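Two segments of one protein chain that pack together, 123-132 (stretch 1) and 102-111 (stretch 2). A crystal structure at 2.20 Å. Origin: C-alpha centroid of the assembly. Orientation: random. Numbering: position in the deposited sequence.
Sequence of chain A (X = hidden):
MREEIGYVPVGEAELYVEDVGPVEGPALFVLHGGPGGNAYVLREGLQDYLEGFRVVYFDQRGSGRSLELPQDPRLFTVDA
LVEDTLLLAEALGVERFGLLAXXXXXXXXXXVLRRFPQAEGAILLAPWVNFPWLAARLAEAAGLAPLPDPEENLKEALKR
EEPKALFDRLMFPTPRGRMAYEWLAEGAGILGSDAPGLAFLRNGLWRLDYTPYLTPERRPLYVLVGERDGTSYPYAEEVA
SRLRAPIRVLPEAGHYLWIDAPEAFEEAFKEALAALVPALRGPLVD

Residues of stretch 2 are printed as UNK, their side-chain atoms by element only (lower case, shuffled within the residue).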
# COMPACT_ATOMS: atom_id res chain seq x y z
N ILE A 123 -7.15 -6.59 -2.73
CA ILE A 123 -7.87 -5.43 -2.28
C ILE A 123 -6.85 -4.31 -2.22
O ILE A 123 -5.83 -4.40 -1.51
CB ILE A 123 -8.53 -5.68 -0.90
CG1 ILE A 123 -9.52 -6.84 -1.02
CG2 ILE A 123 -9.24 -4.43 -0.42
CD1 ILE A 123 -10.12 -7.34 0.31
N LEU A 124 -7.09 -3.27 -3.02
CA LEU A 124 -6.27 -2.07 -3.07
C LEU A 124 -6.90 -0.97 -2.22
O LEU A 124 -7.97 -0.44 -2.54
CB LEU A 124 -6.12 -1.60 -4.51
CG LEU A 124 -5.81 -2.67 -5.57
CD1 LEU A 124 -5.70 -2.04 -6.98
CD2 LEU A 124 -4.53 -3.40 -5.24
N LEU A 125 -6.24 -0.64 -1.12
CA LEU A 125 -6.66 0.44 -0.26
C LEU A 125 -5.91 1.70 -0.64
O LEU A 125 -4.67 1.71 -0.62
CB LEU A 125 -6.38 0.10 1.21
CG LEU A 125 -6.85 -1.27 1.69
CD1 LEU A 125 -6.36 -1.52 3.10
CD2 LEU A 125 -8.35 -1.40 1.63
N ALA A 126 -6.63 2.76 -0.95
CA ALA A 126 -6.01 4.04 -1.23
C ALA A 126 -4.84 3.90 -2.21
O ALA A 126 -3.72 4.32 -1.93
CB ALA A 126 -5.53 4.65 0.07
N PRO A 127 -5.10 3.33 -3.37
CA PRO A 127 -4.02 3.04 -4.31
C PRO A 127 -3.33 4.31 -4.82
O PRO A 127 -4.01 5.32 -5.06
CB PRO A 127 -4.73 2.32 -5.45
CG PRO A 127 -6.15 2.89 -5.39
CD PRO A 127 -6.42 2.98 -3.92
N TRP A 128 -2.01 4.24 -4.92
CA TRP A 128 -1.19 5.23 -5.62
C TRP A 128 -0.65 4.56 -6.87
O TRP A 128 0.07 3.55 -6.79
CB TRP A 128 0.02 5.69 -4.78
CG TRP A 128 -0.28 6.45 -3.52
CD1 TRP A 128 -1.51 6.71 -2.98
CD2 TRP A 128 0.67 7.06 -2.63
NE1 TRP A 128 -1.38 7.43 -1.82
CE2 TRP A 128 -0.05 7.65 -1.58
CE3 TRP A 128 2.07 7.15 -2.62
CZ2 TRP A 128 0.57 8.33 -0.54
CZ3 TRP A 128 2.69 7.82 -1.59
CH2 TRP A 128 1.94 8.40 -0.56
N VAL A 129 -0.98 5.10 -8.04
CA VAL A 129 -0.43 4.59 -9.29
C VAL A 129 0.18 5.66 -10.19
O VAL A 129 1.00 5.34 -11.04
CB VAL A 129 -1.50 3.83 -10.09
CG1 VAL A 129 -2.05 2.65 -9.29
CG2 VAL A 129 -2.62 4.75 -10.52
N ASN A 130 -0.25 6.90 -10.03
CA ASN A 130 0.17 8.00 -10.89
C ASN A 130 0.88 9.03 -10.04
O ASN A 130 0.25 9.86 -9.40
CB ASN A 130 -1.04 8.62 -11.61
CG ASN A 130 -0.63 9.65 -12.67
OD1 ASN A 130 0.46 10.19 -12.60
ND2 ASN A 130 -1.50 9.90 -13.64
N PHE A 131 2.21 8.97 -10.04
CA PHE A 131 3.01 9.87 -9.23
C PHE A 131 3.07 11.30 -9.77
O PHE A 131 3.05 12.24 -8.97
CB PHE A 131 4.40 9.29 -8.97
CG PHE A 131 4.41 8.27 -7.87
CD1 PHE A 131 4.69 8.64 -6.56
CD2 PHE A 131 4.08 6.95 -8.14
CE1 PHE A 131 4.67 7.71 -5.54
CE2 PHE A 131 4.05 6.01 -7.11
CZ PHE A 131 4.35 6.40 -5.81
N PRO A 132 3.16 11.51 -11.08
CA PRO A 132 2.98 12.87 -11.61
C PRO A 132 1.69 13.53 -11.13
O PRO A 132 1.71 14.70 -10.83
CB PRO A 132 2.98 12.67 -13.13
CG PRO A 132 3.90 11.49 -13.32
CD PRO A 132 3.54 10.57 -12.14
N UNK A 102 -1.79 -1.03 0.26
CA UNK A 102 -2.11 0.33 0.66
C UNK A 102 -1.14 1.31 0.01
O UNK A 102 0.07 1.10 0.01
c UNK A 102 -3.61 2.50 2.57
n UNK A 102 -3.43 3.69 3.24
c UNK A 102 -2.45 1.80 2.69
c UNK A 102 -2.21 3.72 3.73
c UNK A 102 -2.06 0.45 2.18
n UNK A 102 -1.60 2.60 3.42
N UNK A 103 -1.68 2.38 -0.57
CA UNK A 103 -0.86 3.41 -1.19
C UNK A 103 -0.02 2.85 -2.33
O UNK A 103 -0.56 2.17 -3.21
N UNK A 104 1.28 3.13 -2.28
CA UNK A 104 2.24 2.63 -3.26
C UNK A 104 2.27 1.11 -3.34
O UNK A 104 2.61 0.56 -4.37
c UNK A 104 4.55 3.04 -5.28
c UNK A 104 3.65 3.14 -2.94
c UNK A 104 5.78 1.96 -3.55
c UNK A 104 6.60 1.88 -5.78
c UNK A 104 4.69 2.71 -3.94
c UNK A 104 6.73 1.55 -4.46
c UNK A 104 5.51 2.63 -6.21
N UNK A 105 1.91 0.45 -2.24
CA UNK A 105 1.73 -0.99 -2.25
C UNK A 105 0.91 -1.48 -3.43
O UNK A 105 1.12 -2.60 -3.90
N UNK A 106 -0.03 -0.66 -3.90
CA UNK A 106 -0.88 -1.02 -5.04
C UNK A 106 -0.09 -1.35 -6.29
O UNK A 106 -0.43 -2.29 -6.98
c UNK A 106 -1.88 0.07 -5.34
N UNK A 107 0.93 -0.55 -6.62
CA UNK A 107 1.75 -0.82 -7.81
C UNK A 107 2.42 -2.17 -7.67
O UNK A 107 2.50 -2.94 -8.65
c UNK A 107 2.82 0.27 -8.07
c UNK A 107 3.75 -0.13 -9.22
c UNK A 107 2.16 1.57 -8.41
N UNK A 108 2.92 -2.47 -6.47
CA UNK A 108 3.57 -3.74 -6.24
C UNK A 108 2.55 -4.87 -6.40
O UNK A 108 2.83 -5.85 -7.05
c UNK A 108 4.94 -5.16 -4.66
c UNK A 108 4.25 -3.82 -4.85
c UNK A 108 5.27 -2.67 -4.68
N UNK A 109 1.37 -4.71 -5.82
CA UNK A 109 0.32 -5.73 -5.90
C UNK A 109 -0.13 -6.00 -7.34
O UNK A 109 -0.30 -7.14 -7.74
c UNK A 109 -0.87 -5.32 -5.07
N UNK A 110 -0.32 -4.94 -8.12
CA UNK A 110 -0.72 -5.07 -9.51
C UNK A 110 0.36 -5.74 -10.35
O UNK A 110 0.04 -6.56 -11.21
c UNK A 110 -3.59 -3.82 -10.05
c UNK A 110 -2.44 -1.65 -9.58
c UNK A 110 -1.09 -3.71 -10.10
c UNK A 110 -2.36 -3.16 -9.45
N UNK A 111 1.62 -5.43 -10.09
CA UNK A 111 2.72 -6.11 -10.77
C UNK A 111 2.84 -7.57 -10.34
O UNK A 111 3.16 -8.42 -11.17
c UNK A 111 4.04 -5.38 -10.55
o UNK A 111 5.38 -5.22 -13.27
c UNK A 111 4.33 -4.64 -12.92
c UNK A 111 4.20 -4.20 -11.48
o UNK A 111 3.35 -4.45 -13.68

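Position 102 carries one carbon followed by a five-membered ring of three carbons and two nitrogens, which only an imidazole satisfies. One ring carbon lies 3.8 Å from CB of Ala 126 and 3.9 Å from CB of Leu 125. The residue is His 102, and that carbon is CD2. Its backbone forms a parallel bridge with Leu 125, the two CA atoms 4.6 Å apart, and its CA makes a CA-H...O contact with Leu 125 O at 3.2 Å (157° at the hydrogen). NE2 is hydrogen-bonded elsewhere in the structure.

Position 103 has no side-chain atoms, so it is Gly 103. Its phi of 60° by itself favours glycine, and an ideal CB would stand 3.9 Å from CE2 of Trp 128. Gly 103 N donates to Leu 125 O (3.1 Å, 153°), while Gly 103 O accepts from Trp 128 N (3.1 Å, 165°). Gly 103 CA also sits 3.9 Å from the centroid of the Trp 128 five-membered ring and 14° off its normal, a CH-pi contact over the face.

Position 104 shows one carbon and then a ring of six carbons with no heteroatom or substituent. A ring carbon comes within 3.4 Å of CZ of Phe 131, and CB lies 4.3 Å from CE3 of Trp 128. This is Phe 104, with CD1 as the ring carbon. The centroids of its ring and that of Phe 131 are 5.5 Å apart with planes at 72°, an oblique pair.

Position 105 again lacks side-chain atoms and touches nothing on stretch 1; it is Gly 105. An ideal CB would clash with His 102 O at 2.9 Å, the carbonyl that accepts from Gly 105 N (3.0 Å) in the type II' turn.

Position 106 has a single carbon, directed toward stretch 1, with CB 3.6 Å from CB of Pro 127 and 4.4 Å from CD2 of Leu 124. It is Ala 106.

Position 107 has one carbon bearing two more. One branch reaches 3.3 Å from Trp 128 O and 4.4 Å from CG1 of Val 129. This is Val 107, and the branch is CG2.

Position 108 repeats the three-carbon fork but makes no contact with stretch 1: Val 108.

Position 109 has one carbon, its CB 4.1 Å from CD2 of Leu 124: Ala 109.

Position 110 has four carbons, forked at the second. Its two tips lie 4.1 Å from CD1 of Leu 124 and 4.3 Å from CG1 of Val 129, giving Leu 110.

Position 111 has three carbons, the third carrying two oxygens, and is out of reach of stretch 1. It is Glu 111, both oxygens hydrogen-bonded elsewhere in the structure.

The contact therefore has two parts. Backbone hydrogen bonds through Gly 103 fix the register, with Trp 128 covering the glycine. Beyond the turn, helix 105-111 runs nearly antiparallel to strand 123-125 (162°), and small or branched apolar side chains complete the 570 Å² buried between the stretches.

Stretch 2 102-111: HGFGAVVALE
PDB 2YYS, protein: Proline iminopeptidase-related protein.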